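Local structure of cellulase IBT99 (Metagenomes, 6WBT) at residues Asp40-Glu43 against Glu44-Asn47; Lys54-Ile57 against Lys58-Pro62; Met127-Leu130 against Ile131-Glu135; Met288-Ile291 against Asn292-Lys296; Glu433-Lys436 against Gly437-Glu441. The protein probably hydrolyses 6-phospho-alpha-glucosides as a family 4 glycoside hydrolase, using bound NAD and a manganese ion. All coordinates share one frame; numbering follows the deposited sequence.

Contact 1 of 5, residues Asp40-Glu43 against Glu44-Asn47. With NAD (nicotinamide-adenine-dinucleotide), chain G.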
# COMPACT_ATOMS: atom_id res chain seq x y z
N ASP A 40 -14.61 39.31 14.02
CA ASP A 40 -15.02 39.38 12.63
C ASP A 40 -14.20 40.46 11.94
O ASP A 40 -13.61 41.33 12.59
CB ASP A 40 -16.52 39.67 12.50
CG ASP A 40 -17.09 39.22 11.18
OD1 ASP A 40 -16.49 39.54 10.13
OD2 ASP A 40 -18.13 38.54 11.20
N ILE A 41 -14.16 40.38 10.61
CA ILE A 41 -13.49 41.41 9.82
C ILE A 41 -14.45 42.52 9.39
O ILE A 41 -13.99 43.59 8.99
CB ILE A 41 -12.82 40.80 8.57
CG1 ILE A 41 -13.86 40.21 7.63
CG2 ILE A 41 -11.80 39.75 8.98
CD1 ILE A 41 -13.29 39.72 6.32
N ASP A 42 -15.76 42.28 9.45
CA ASP A 42 -16.76 43.30 9.13
C ASP A 42 -17.28 43.87 10.44
O ASP A 42 -18.00 43.19 11.18
CB ASP A 42 -17.88 42.69 8.28
CG ASP A 42 -18.80 43.75 7.67
OD1 ASP A 42 -18.63 44.95 7.97
OD2 ASP A 42 -19.68 43.38 6.87
N GLU A 43 -16.94 45.12 10.72
CA GLU A 43 -17.27 45.71 12.01
C GLU A 43 -18.77 45.99 12.12
O GLU A 43 -19.40 45.65 13.13
CB GLU A 43 -16.47 46.99 12.23
CG GLU A 43 -16.56 47.56 13.65
CD GLU A 43 -15.61 48.72 13.86
OE1 GLU A 43 -15.06 49.23 12.86
OE2 GLU A 43 -15.41 49.12 15.03
N GLU A 44 -19.36 46.60 11.09
CA GLU A 44 -20.76 47.00 11.17
C GLU A 44 -21.69 45.79 11.18
O GLU A 44 -22.70 45.79 11.89
CB GLU A 44 -21.10 47.94 10.01
CG GLU A 44 -20.24 49.19 9.95
CD GLU A 44 -20.05 49.83 11.31
OE1 GLU A 44 -18.90 49.82 11.82
OE2 GLU A 44 -21.04 50.34 11.88
N ARG A 45 -21.37 44.76 10.40
CA ARG A 45 -22.21 43.57 10.37
C ARG A 45 -22.16 42.83 11.71
O ARG A 45 -23.18 42.32 12.17
CB ARG A 45 -21.79 42.64 9.24
CG ARG A 45 -22.61 41.36 9.14
CD ARG A 45 -22.06 40.42 8.08
NE ARG A 45 -22.82 39.18 8.01
CZ ARG A 45 -23.84 38.97 7.18
NH1 ARG A 45 -24.22 39.92 6.34
NH2 ARG A 45 -24.48 37.80 7.19
N GLN A 46 -20.99 42.78 12.33
CA GLN A 46 -20.86 42.08 13.61
C GLN A 46 -21.56 42.83 14.73
O GLN A 46 -22.14 42.22 15.63
CB GLN A 46 -19.39 41.86 13.94
CG GLN A 46 -19.15 41.27 15.32
CD GLN A 46 -17.72 40.86 15.54
OE1 GLN A 46 -17.41 39.68 15.64
NE2 GLN A 46 -16.83 41.84 15.63
N ASN A 47 -21.53 44.17 14.69
CA ASN A 47 -22.17 44.95 15.74
C ASN A 47 -23.68 44.77 15.74
O ASN A 47 -24.31 44.84 16.81
CB ASN A 47 -21.81 46.43 15.60
CG ASN A 47 -20.35 46.70 15.93
OD1 ASN A 47 -19.68 47.45 15.22
ND2 ASN A 47 -19.86 46.09 17.00
PA NAD G . -22.72 34.91 6.80
O1A NAD G . -22.25 35.41 5.48
O2A NAD G . -24.09 35.29 7.25
O5B NAD G . -21.65 35.34 7.92
C5B NAD G . -20.25 34.97 7.76
C4B NAD G . -19.39 35.89 8.59
O4B NAD G . -17.99 35.56 8.38
C3B NAD G . -19.51 37.39 8.28
O3B NAD G . -19.68 38.11 9.49
C2B NAD G . -18.15 37.72 7.65
O2B NAD G . -17.78 39.08 7.76
C1B NAD G . -17.26 36.76 8.42
N9A NAD G . -15.95 36.55 7.83
C8A NAD G . -15.65 36.49 6.49
N7A NAD G . -14.38 36.30 6.24
C5A NAD G . -13.79 36.24 7.49
C6A NAD G . -12.46 36.06 7.90
N6A NAD G . -11.44 35.90 7.06
N1A NAD G . -12.21 36.06 9.23
C2A NAD G . -13.23 36.22 10.08
N3A NAD G . -14.52 36.39 9.81
C4A NAD G . -14.74 36.40 8.48
O3 NAD G . -22.60 33.31 6.84
PN NAD G . -23.58 32.16 7.38
O1N NAD G . -23.96 32.47 8.79
O2N NAD G . -24.66 31.95 6.38
O5D NAD G . -22.58 30.91 7.36
C5D NAD G . -21.32 31.03 8.07
C4D NAD G . -20.43 29.87 7.71
O4D NAD G . -20.97 28.67 8.31
C3D NAD G . -20.32 29.55 6.21
O3D NAD G . -18.96 29.31 5.88
C2D NAD G . -21.15 28.27 6.12
O2D NAD G . -20.90 27.49 4.96
C1D NAD G . -20.75 27.59 7.42
N1N NAD G . -21.67 26.47 7.78
C2N NAD G . -21.26 25.18 7.65
C3N NAD G . -22.11 24.12 7.95
C7N NAD G . -21.57 22.72 7.84
O7N NAD G . -22.31 21.82 7.47
N7N NAD G . -20.30 22.52 8.19
C4N NAD G . -23.40 24.40 8.37
C5N NAD G . -23.80 25.71 8.53
C6N NAD G . -22.92 26.73 8.24

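Contact 2 of 5, residues Lys54-Ile57 against Lys58-Pro62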
# COMPACT_ATOMS: atom_id res chain seq x y z
N LYS A 54 -26.27 39.90 22.67
CA LYS A 54 -26.51 40.50 23.98
C LYS A 54 -27.93 40.21 24.46
O LYS A 54 -28.15 39.97 25.65
CB LYS A 54 -26.26 42.01 23.93
CG LYS A 54 -24.81 42.39 23.70
CD LYS A 54 -24.66 43.87 23.40
CE LYS A 54 -23.22 44.22 23.06
NZ LYS A 54 -23.08 45.65 22.67
N GLU A 55 -28.90 40.22 23.54
CA GLU A 55 -30.27 39.89 23.91
C GLU A 55 -30.41 38.41 24.25
O GLU A 55 -31.22 38.05 25.12
CB GLU A 55 -31.22 40.26 22.77
CG GLU A 55 -32.63 40.61 23.22
CD GLU A 55 -32.69 41.90 24.01
OE1 GLU A 55 -33.58 42.03 24.88
OE2 GLU A 55 -31.85 42.79 23.77
N VAL A 56 -29.65 37.54 23.59
CA VAL A 56 -29.65 36.12 23.94
C VAL A 56 -28.99 35.92 25.30
O VAL A 56 -29.47 35.14 26.13
CB VAL A 56 -28.96 35.30 22.84
CG1 VAL A 56 -28.80 33.85 23.28
CG2 VAL A 56 -29.75 35.38 21.55
N ILE A 57 -27.87 36.60 25.54
CA ILE A 57 -27.21 36.53 26.84
C ILE A 57 -28.13 37.07 27.93
O ILE A 57 -28.21 36.51 29.03
CB ILE A 57 -25.86 37.28 26.80
CG1 ILE A 57 -24.85 36.51 25.95
CG2 ILE A 57 -25.32 37.51 28.20
CD1 ILE A 57 -23.51 37.18 25.84
N LYS A 58 -28.84 38.16 27.64
CA LYS A 58 -29.76 38.74 28.62
C LYS A 58 -30.93 37.82 28.93
O LYS A 58 -31.58 37.99 29.96
CB LYS A 58 -30.26 40.09 28.11
CG LYS A 58 -30.95 40.95 29.16
CD LYS A 58 -30.14 40.98 30.45
CE LYS A 58 -30.51 42.19 31.30
NZ LYS A 58 -30.04 43.45 30.68
N THR A 59 -31.21 36.84 28.06
CA THR A 59 -32.36 35.96 28.23
C THR A 59 -32.00 34.63 28.88
O THR A 59 -32.76 34.13 29.71
CB THR A 59 -33.03 35.70 26.88
OG1 THR A 59 -33.19 36.95 26.18
CG2 THR A 59 -34.40 35.07 27.07
N GLU A 60 -30.86 34.04 28.51
CA GLU A 60 -30.49 32.71 29.00
C GLU A 60 -29.50 32.75 30.16
O GLU A 60 -29.64 31.97 31.11
CB GLU A 60 -29.89 31.88 27.86
CG GLU A 60 -30.78 31.80 26.62
CD GLU A 60 -32.20 31.39 26.94
OE1 GLU A 60 -33.13 32.13 26.55
OE2 GLU A 60 -32.40 30.35 27.60
N ALA A 61 -28.50 33.63 30.11
CA ALA A 61 -27.49 33.69 31.16
C ALA A 61 -26.87 35.08 31.22
O ALA A 61 -25.88 35.35 30.52
CB ALA A 61 -26.40 32.64 30.92
N PRO A 62 -27.41 35.98 32.04
CA PRO A 62 -26.91 37.37 32.04
C PRO A 62 -25.55 37.54 32.71
O PRO A 62 -25.00 38.65 32.64
CB PRO A 62 -28.00 38.13 32.81
CG PRO A 62 -28.57 37.10 33.73
CD PRO A 62 -28.53 35.80 32.97

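Contact 3 of 5, residues Met127-Leu130 against Ile131-Glu135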
# COMPACT_ATOMS: atom_id res chain seq x y z
N MSE A 127 -8.29 30.80 6.23
CA MSE A 127 -8.32 29.79 7.29
C MSE A 127 -6.91 29.56 7.84
O MSE A 127 -6.74 29.36 9.04
CB MSE A 127 -8.91 28.48 6.78
CG MSE A 127 -10.42 28.39 6.88
SE MSE A 127 -11.03 28.49 8.73
CE MSE A 127 -9.94 27.06 9.48
N VAL A 128 -5.92 29.58 6.95
CA VAL A 128 -4.53 29.42 7.38
C VAL A 128 -4.12 30.59 8.26
O VAL A 128 -3.39 30.41 9.25
CB VAL A 128 -3.61 29.27 6.16
CG1 VAL A 128 -2.15 29.25 6.58
CG2 VAL A 128 -3.95 27.99 5.39
N GLN A 129 -4.58 31.80 7.93
CA GLN A 129 -4.29 32.96 8.77
C GLN A 129 -4.94 32.82 10.14
O GLN A 129 -4.38 33.28 11.14
CB GLN A 129 -4.76 34.24 8.08
CG GLN A 129 -4.29 35.51 8.75
CD GLN A 129 -4.66 36.75 7.97
OE1 GLN A 129 -5.80 36.91 7.53
NE2 GLN A 129 -3.69 37.64 7.78
N LEU A 130 -6.12 32.20 10.20
CA LEU A 130 -6.74 31.93 11.50
C LEU A 130 -5.90 30.95 12.31
O LEU A 130 -5.81 31.07 13.54
CB LEU A 130 -8.15 31.38 11.30
CG LEU A 130 -8.87 30.81 12.53
CD1 LEU A 130 -9.05 31.88 13.59
CD2 LEU A 130 -10.21 30.21 12.13
N ILE A 131 -5.28 29.98 11.64
CA ILE A 131 -4.42 29.02 12.34
C ILE A 131 -3.21 29.72 12.93
O ILE A 131 -2.85 29.51 14.09
CB ILE A 131 -4.01 27.89 11.38
CG1 ILE A 131 -5.23 27.12 10.87
CG2 ILE A 131 -3.03 26.95 12.07
CD1 ILE A 131 -5.93 26.30 11.93
N ASP A 132 -2.56 30.57 12.13
CA ASP A 132 -1.35 31.25 12.59
C ASP A 132 -1.65 32.25 13.71
O ASP A 132 -0.78 32.54 14.53
CB ASP A 132 -0.67 31.95 11.42
CG ASP A 132 -0.21 30.98 10.35
OD1 ASP A 132 0.25 29.88 10.70
OD2 ASP A 132 -0.32 31.32 9.15
N TYR A 133 -2.88 32.78 13.75
CA TYR A 133 -3.27 33.64 14.86
C TYR A 133 -3.24 32.87 16.18
O TYR A 133 -2.73 33.36 17.19
CB TYR A 133 -4.67 34.22 14.62
CG TYR A 133 -4.70 35.40 13.68
CD1 TYR A 133 -3.63 36.29 13.62
CD2 TYR A 133 -5.80 35.64 12.87
CE1 TYR A 133 -3.66 37.38 12.77
CE2 TYR A 133 -5.83 36.72 12.01
CZ TYR A 133 -4.76 37.59 11.97
OH TYR A 133 -4.80 38.67 11.12
N CYS A 134 -3.79 31.65 16.18
CA CYS A 134 -3.86 30.87 17.40
C CYS A 134 -2.51 30.27 17.78
O CYS A 134 -2.22 30.10 18.97
CB CYS A 134 -4.92 29.77 17.26
SG CYS A 134 -6.56 30.39 16.83
N GLU A 135 -1.68 29.94 16.78
CA GLU A 135 -0.33 29.49 17.08
C GLU A 135 0.50 30.58 17.73
O GLU A 135 1.43 30.28 18.49
CB GLU A 135 0.35 28.99 15.81
CG GLU A 135 -0.27 27.75 15.19
CD GLU A 135 -0.04 26.51 16.03
OE1 GLU A 135 -0.98 25.70 16.15
OE2 GLU A 135 1.07 26.35 16.56

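Contact 4 of 5, residues Met288-Ile291 against Asn292-Lys296. With G6P (6-O-phosphono-alpha-D-glucopyranose), chain F.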
# COMPACT_ATOMS: atom_id res chain seq x y z
N MSE A 288 -29.48 33.62 -2.80
CA MSE A 288 -30.44 34.72 -2.81
C MSE A 288 -31.59 34.45 -1.84
O MSE A 288 -32.16 35.38 -1.27
CB MSE A 288 -30.98 34.94 -4.22
CG MSE A 288 -30.01 35.63 -5.16
SE MSE A 288 -30.71 35.74 -6.98
CE MSE A 288 -29.60 37.20 -7.64
N GLN A 289 -31.93 33.17 -1.67
CA GLN A 289 -33.03 32.81 -0.79
C GLN A 289 -32.67 33.06 0.67
O GLN A 289 -33.49 33.57 1.44
CB GLN A 289 -33.41 31.34 -1.00
CG GLN A 289 -33.85 31.04 -2.42
CD GLN A 289 -34.00 29.55 -2.69
OE1 GLN A 289 -34.24 28.77 -1.77
NE2 GLN A 289 -33.83 29.16 -3.94
N VAL A 290 -31.44 32.71 1.07
CA VAL A 290 -31.02 32.98 2.45
C VAL A 290 -30.77 34.46 2.68
O VAL A 290 -30.78 34.91 3.83
CB VAL A 290 -29.78 32.14 2.81
CG1 VAL A 290 -30.00 30.68 2.46
CG2 VAL A 290 -28.54 32.68 2.11
N ILE A 291 -30.54 35.23 1.61
CA ILE A 291 -30.44 36.68 1.75
C ILE A 291 -31.81 37.27 2.05
O ILE A 291 -31.95 38.12 2.94
CB ILE A 291 -29.81 37.30 0.49
CG1 ILE A 291 -28.31 36.99 0.44
CG2 ILE A 291 -30.05 38.80 0.45
CD1 ILE A 291 -27.62 37.55 -0.79
N ASN A 292 -32.83 36.83 1.32
CA ASN A 292 -34.20 37.26 1.58
C ASN A 292 -34.86 36.48 2.71
O ASN A 292 -36.05 36.71 2.99
CB ASN A 292 -35.04 37.13 0.31
CG ASN A 292 -34.54 38.01 -0.82
OD1 ASN A 292 -33.91 39.04 -0.58
ND2 ASN A 292 -34.81 37.60 -2.05
N GLY A 293 -34.14 35.58 3.37
CA GLY A 293 -34.72 34.77 4.42
C GLY A 293 -33.95 34.81 5.72
O GLY A 293 -34.30 35.59 6.62
N ARG A 294 -32.91 33.99 5.84
CA ARG A 294 -32.18 33.90 7.10
C ARG A 294 -31.40 35.19 7.38
O ARG A 294 -31.36 35.65 8.53
CB ARG A 294 -31.23 32.70 7.08
CG ARG A 294 -30.55 32.43 8.42
CD ARG A 294 -29.75 31.13 8.42
NE ARG A 294 -28.57 31.20 7.57
CZ ARG A 294 -28.42 30.52 6.44
NH1 ARG A 294 -29.38 29.70 6.02
NH2 ARG A 294 -27.31 30.64 5.73
N GLU A 295 -30.79 35.78 6.36
CA GLU A 295 -30.05 37.02 6.56
C GLU A 295 -31.00 38.20 6.76
O GLU A 295 -30.71 39.12 7.54
CB GLU A 295 -29.12 37.27 5.38
CG GLU A 295 -28.54 38.68 5.32
CD GLU A 295 -27.29 38.77 4.47
OE1 GLU A 295 -26.24 38.27 4.91
OE2 GLU A 295 -27.36 39.35 3.36
N LYS A 296 -32.14 38.20 6.07
CA LYS A 296 -33.11 39.28 6.23
C LYS A 296 -33.70 39.29 7.64
O LYS A 296 -33.85 40.35 8.25
CB LYS A 296 -34.21 39.16 5.18
CG LYS A 296 -35.44 40.00 5.47
CD LYS A 296 -36.52 39.77 4.43
CE LYS A 296 -37.83 40.42 4.84
NZ LYS A 296 -38.90 40.21 3.82
C1 G6P F . -26.23 21.94 6.09
C2 G6P F . -24.94 21.78 5.29
C3 G6P F . -24.28 23.13 5.03
C4 G6P F . -25.29 24.11 4.44
C5 G6P F . -26.52 24.18 5.35
C6 G6P F . -27.56 25.17 4.85
O1 G6P F . -25.92 22.43 7.41
O2 G6P F . -24.03 20.94 6.01
O3 G6P F . -23.19 22.96 4.12
O4 G6P F . -24.70 25.40 4.32
O5 G6P F . -27.10 22.88 5.44
O6 G6P F . -27.08 25.90 3.72
P G6P F . -27.85 27.23 3.24
O1P G6P F . -27.82 27.14 1.73
O2P G6P F . -27.05 28.36 3.83
O3P G6P F . -29.23 27.07 3.84

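Contact 5 of 5, residues Glu433-Lys436 against Gly437-Glu441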
# COMPACT_ATOMS: atom_id res chain seq x y z
N GLU A 433 -12.11 36.26 -12.72
CA GLU A 433 -12.51 37.66 -12.71
C GLU A 433 -13.43 37.98 -11.53
O GLU A 433 -13.27 39.01 -10.88
CB GLU A 433 -13.19 38.03 -14.03
CG GLU A 433 -12.22 38.43 -15.13
CD GLU A 433 -11.59 39.79 -14.89
OE1 GLU A 433 -12.19 40.59 -14.14
OE2 GLU A 433 -10.50 40.05 -15.44
N ALA A 434 -14.41 37.11 -11.26
CA ALA A 434 -15.36 37.38 -10.19
C ALA A 434 -14.72 37.33 -8.81
O ALA A 434 -15.29 37.88 -7.86
CB ALA A 434 -16.52 36.38 -10.26
N ASN A 435 -13.56 36.70 -8.68
CA ASN A 435 -12.88 36.56 -7.40
C ASN A 435 -11.57 37.34 -7.35
O ASN A 435 -10.68 37.00 -6.55
CB ASN A 435 -12.63 35.08 -7.09
CG ASN A 435 -13.92 34.32 -6.84
OD1 ASN A 435 -14.27 34.03 -5.70
ND2 ASN A 435 -14.62 33.99 -7.92
N LYS A 436 -11.41 38.36 -8.18
CA LYS A 436 -10.22 39.20 -8.14
C LYS A 436 -10.21 39.99 -6.84
O LYS A 436 -11.06 40.86 -6.61
CB LYS A 436 -10.19 40.13 -9.35
CG LYS A 436 -9.51 39.52 -10.56
CD LYS A 436 -9.86 40.25 -11.85
CE LYS A 436 -9.38 41.69 -11.84
NZ LYS A 436 -9.64 42.35 -13.15
N GLY A 437 -9.25 39.67 -5.97
CA GLY A 437 -9.18 40.21 -4.63
C GLY A 437 -9.37 39.17 -3.55
O GLY A 437 -8.92 39.38 -2.42
N TYR A 438 -10.01 38.05 -3.87
CA TYR A 438 -10.21 36.94 -2.94
C TYR A 438 -9.35 35.73 -3.26
O TYR A 438 -8.82 35.10 -2.35
CB TYR A 438 -11.68 36.51 -2.93
CG TYR A 438 -12.63 37.52 -2.31
CD1 TYR A 438 -12.62 37.75 -0.95
CD2 TYR A 438 -13.53 38.22 -3.10
CE1 TYR A 438 -13.49 38.66 -0.37
CE2 TYR A 438 -14.40 39.13 -2.53
CZ TYR A 438 -14.38 39.35 -1.17
OH TYR A 438 -15.24 40.26 -0.60
N TRP A 439 -9.20 35.39 -4.54
CA TRP A 439 -8.44 34.22 -4.94
C TRP A 439 -6.94 34.51 -4.95
O TRP A 439 -6.52 35.66 -5.08
CB TRP A 439 -8.87 33.76 -6.33
CG TRP A 439 -9.99 32.78 -6.34
CD1 TRP A 439 -10.93 32.60 -5.37
CD2 TRP A 439 -10.28 31.82 -7.36
NE1 TRP A 439 -11.80 31.60 -5.73
CE2 TRP A 439 -11.41 31.10 -6.95
CE3 TRP A 439 -9.68 31.51 -8.59
CZ2 TRP A 439 -11.97 30.08 -7.72
CZ3 TRP A 439 -10.24 30.50 -9.35
CH2 TRP A 439 -11.37 29.80 -8.92
N PRO A 440 -6.11 33.48 -4.81
CA PRO A 440 -4.68 33.65 -5.07
C PRO A 440 -4.42 33.85 -6.55
O PRO A 440 -5.21 33.44 -7.41
CB PRO A 440 -4.07 32.33 -4.57
CG PRO A 440 -5.12 31.71 -3.69
CD PRO A 440 -6.42 32.15 -4.26
N GLU A 441 -3.30 34.50 -6.85
CA GLU A 441 -2.91 34.69 -8.24
C GLU A 441 -2.58 33.35 -8.89
O GLU A 441 -1.96 32.48 -8.27
CB GLU A 441 -1.70 35.62 -8.32
CG GLU A 441 -1.35 36.07 -9.73
CD GLU A 441 0.02 36.71 -9.82
OE1 GLU A 441 1.00 36.07 -9.41
OE2 GLU A 441 0.11 37.87 -10.29

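Contact 1 of 5, residues Asp40-Glu43 against Glu44-Asn47
Two backbone bonds, Gln46 N to Asp42 O (3.2 Å) and Asn47 N to Glu43 O (3.0 Å), wind the first turn of helix 43-60, with Asp42 at its N-cap position. Asp42 lies across the root of Arg45, its OD2 3.3 Å from Arg45 CB, while the rest of Arg45 runs on toward the cofactor. With chi1 at 179° and the chain extended out to NE, the arginine presents NH2 at the edge of its guanidinium to NAD O2A, in a bond that its angle makes weak. NE is held by Gly13 O, and Glu295 forms a salt bridge with NH2. A leucine at Arg45 would probably leave the pyrophosphate without this cationic partner and Glu295 without its mate. Asp40 faces the adenosine ribose: OD1 accepts from NAD O2B (2.7 Å), while OD2, which also accepts from Gly13 N, lies implausibly close to NAD O3B, so that the length of this second bond is doubtful. OD1 also takes Asp42 N at 2.9 Å, from 41° above the carboxylate plane, which closes an Asx turn and would help to fix the carboxylate's rotation. An acidic residue just after the second strand, facing both ribose hydroxyls, is the signature of an NAD-binding Rossmann fold.

Contact 2 of 5, residues Lys54-Ile57 against Lys58-Pro62
Residues Lys54-Ile57 and Lys58-Pro62 form the last turns of helix 43-60 and its exit; this is the crossover helix of a Rossmann beta-alpha-beta unit between strands 33-39 and 66-69. Along the backbone, Lys58 N reaches Lys54 O at 2.8 Å, and Glu60 N meets Val56 O at 3.0 Å. Val56 O also accepts from Thr59 N (3.1 Å), which sits 72° out of the carbonyl plane, so this one oxygen carries an i+4 and an i+3 bond together, consistent with a tightening of the turn near the helix end. Ala61, the first residue to leave helical backbone angles, still gives its N-H to Ile57 O.

One side-chain hydrogen bond joins in: Thr59 OG1 donates to Glu55 O one turn back, modelled as a very short bond whose exact length is not to be relied on. Its chi1 of -46° sets OG1 anti to the carbonyl carbon, folding the hydroxyl back onto the helix.

Apolar side chains reach beyond the helix: Ile57 packs on Leu25 and Leu66, while Val56 meets Leu313 and Tyr317. Within the turn, the CG2 methyl of Ile57 lies beside Ala61 O.

Pro62, which has no N-H to offer, instead brings its CA-H to Ile57 O, with Pro62 CA 3.4 Å from that oxygen and an angle of 123° at the hydrogen.

Contact 3 of 5, residues Met127-Leu130 against Ile131-Glu135
Ile131 continues helix 114-136, its N bound to Met127 O at 3.0 Å. With chi1 at -61°, its CG1 lies beside its own backbone N and comes down on Met127 O (3.3 Å); Met127 is a selenomethionine in the crystal. Asp132 N bonds Val128 O at 3.0 Å with an N-H...O angle of 160°. The Asp132 side chain runs alongside that of Val128, pointing the same way, with OD2 3.8 Å from Val128 CG1, and its charge is met by a salt bridge from OD2 to Arg162. Tyr133 N continues the series to Gln129 O (3.1 Å), and that same oxygen lies over one face of the Tyr133 ring. Gln129, extended beside the ring, adds an off-centre CH-pi contact, its CG 4.2 Å from the ring centroid, with amide and ring planes only 13° apart. Phe76 also meets the tyrosine ring. Cys134 N makes a weak bond to Leu130 O, and Cys134 SG touches Leu130 CD1 at 4.3 Å. The chemistry thus divides round the helix: Leu130, Ile131 and Cys134 bury apolar groups against strands 81-84 and 143-146, whereas, beyond their backbone bond, the Gln129 and Tyr133 side chains meet through CG lying over the ring.

Contact 4 of 5, residues Met288-Ile291 against Asn292-Lys296
Val290 and Arg294 are brought side by side by their torsions: chi1 of Val290 (-51°) puts CG1 anti to the carbonyl carbon, and Arg294 leaves the backbone extended before bending at chi3 (69°). The guanidinium thereby comes to lie with one face over Val290 CB, while Val290 CG1 reaches Arg294 NH1 at 3.7 Å. The chain here follows on from helix 286-291, and Val290 and Arg294 line the glucose-6-phosphate pocket.

The backbone sets the spacing. Asn292 N binds Met288 O (3.0 Å) as in a regular helix, but Val290 O is taken by Glu295 N at 2.7 Å, an i+5 bond whose N-H...O angle is 170°. That wider turn contains Gly293 and Arg294, whose side chain extends to the ligands.

Glu295 rests its OE2 3.9 Å from Ile291 CG1, the two side chains running the same way, while its OE1 is turned to Arg45. Gln289 stands in the second shell: its OE1 accepts from Arg286, which is itself hydrogen-bonded to G6P, and its NE2 is tied to Asn284 O.

NE of Arg294 is held by Thr15 OG1, and NH2 also pairs with NAD O2N, so a single guanidinium joins the cofactor and the phosphate of glucose-6-phosphate. Toward the latter, NH2 gives G6P O2P a bond of 3.0 Å, and NH1 reaches G6P O3P weakly at 3.4 Å.

Contact 5 of 5, residues Glu433-Lys436 against Gly437-Glu441
Asn435 lays its CB over one face of the Trp439 indole, a CH-pi contact with CB 3.6 Å from the centroid of the five-membered ring and 19° off the ring normal. The nearest ring atom is CD1, 3.5 Å from Asn435 CB, so the methylene covers the pyrrole part rather than the benzene part. The asparagine amide is inclined 33° to the indole plane.

The backbone holds these two groups together. Asn435 O accepts twice: Trp439 N approaches nearly in line with the carbonyl (3.0 Å, N-H...O angle 173°), whereas Tyr438 N, also 3.0 Å away, comes from well above its plane. The backbone angles of Lys436 and Gly437 fit a type II beta turn, and the positive phi of Gly437 would push any CB against Lys436 O, which calls for glycine. Beside the turn, Lys436 NZ makes a salt bridge to Glu433 OE1 (3.3 Å), approaching on the syn side of the carboxylate.

The next shell fixes the polar ends. Arg122 donates to Asn435 OD1, Asn435 ND2 donates to Met431 O, and Trp439 NE1 is bonded to Thr118 O, so both side chains are tied to helix 114-136 or helix 421-434. Replacing Trp439 by alanine would probably leave Thr118 O without this donor and uncover Asn435 CB as well as the side chains of Met121, Leu428 and Met431. Overall, the arrangement is a helix C-terminus leaving through a glycine-containing type II turn, with the following tryptophan folded back against helices 114-136 and 421-434.

Contacts 1 and 4, with centres 18 Å apart, are directly joined: Arg45 NH2 and Glu295 OE1 form a 2.9 Å salt bridge between the Rossmann part and the C-terminal family region. Together they line the bound NAD, contact 1 at the adenosine end and contact 4 where Arg294 bridges the pyrophosphate and the phosphate of glucose-6-phosphate. Contact 2 shares helix 43-60 with contact 1 but lies at its far end, about 20 Å away between centres. Contacts 3 and 5, 21 Å apart by centres, both involve helix 114-136, contact 3 within it and contact 5 against it. Neither belongs to the ligand pockets, although the side chains of Gln129 and Tyr438 come within about 6 and 7 Å of NAD.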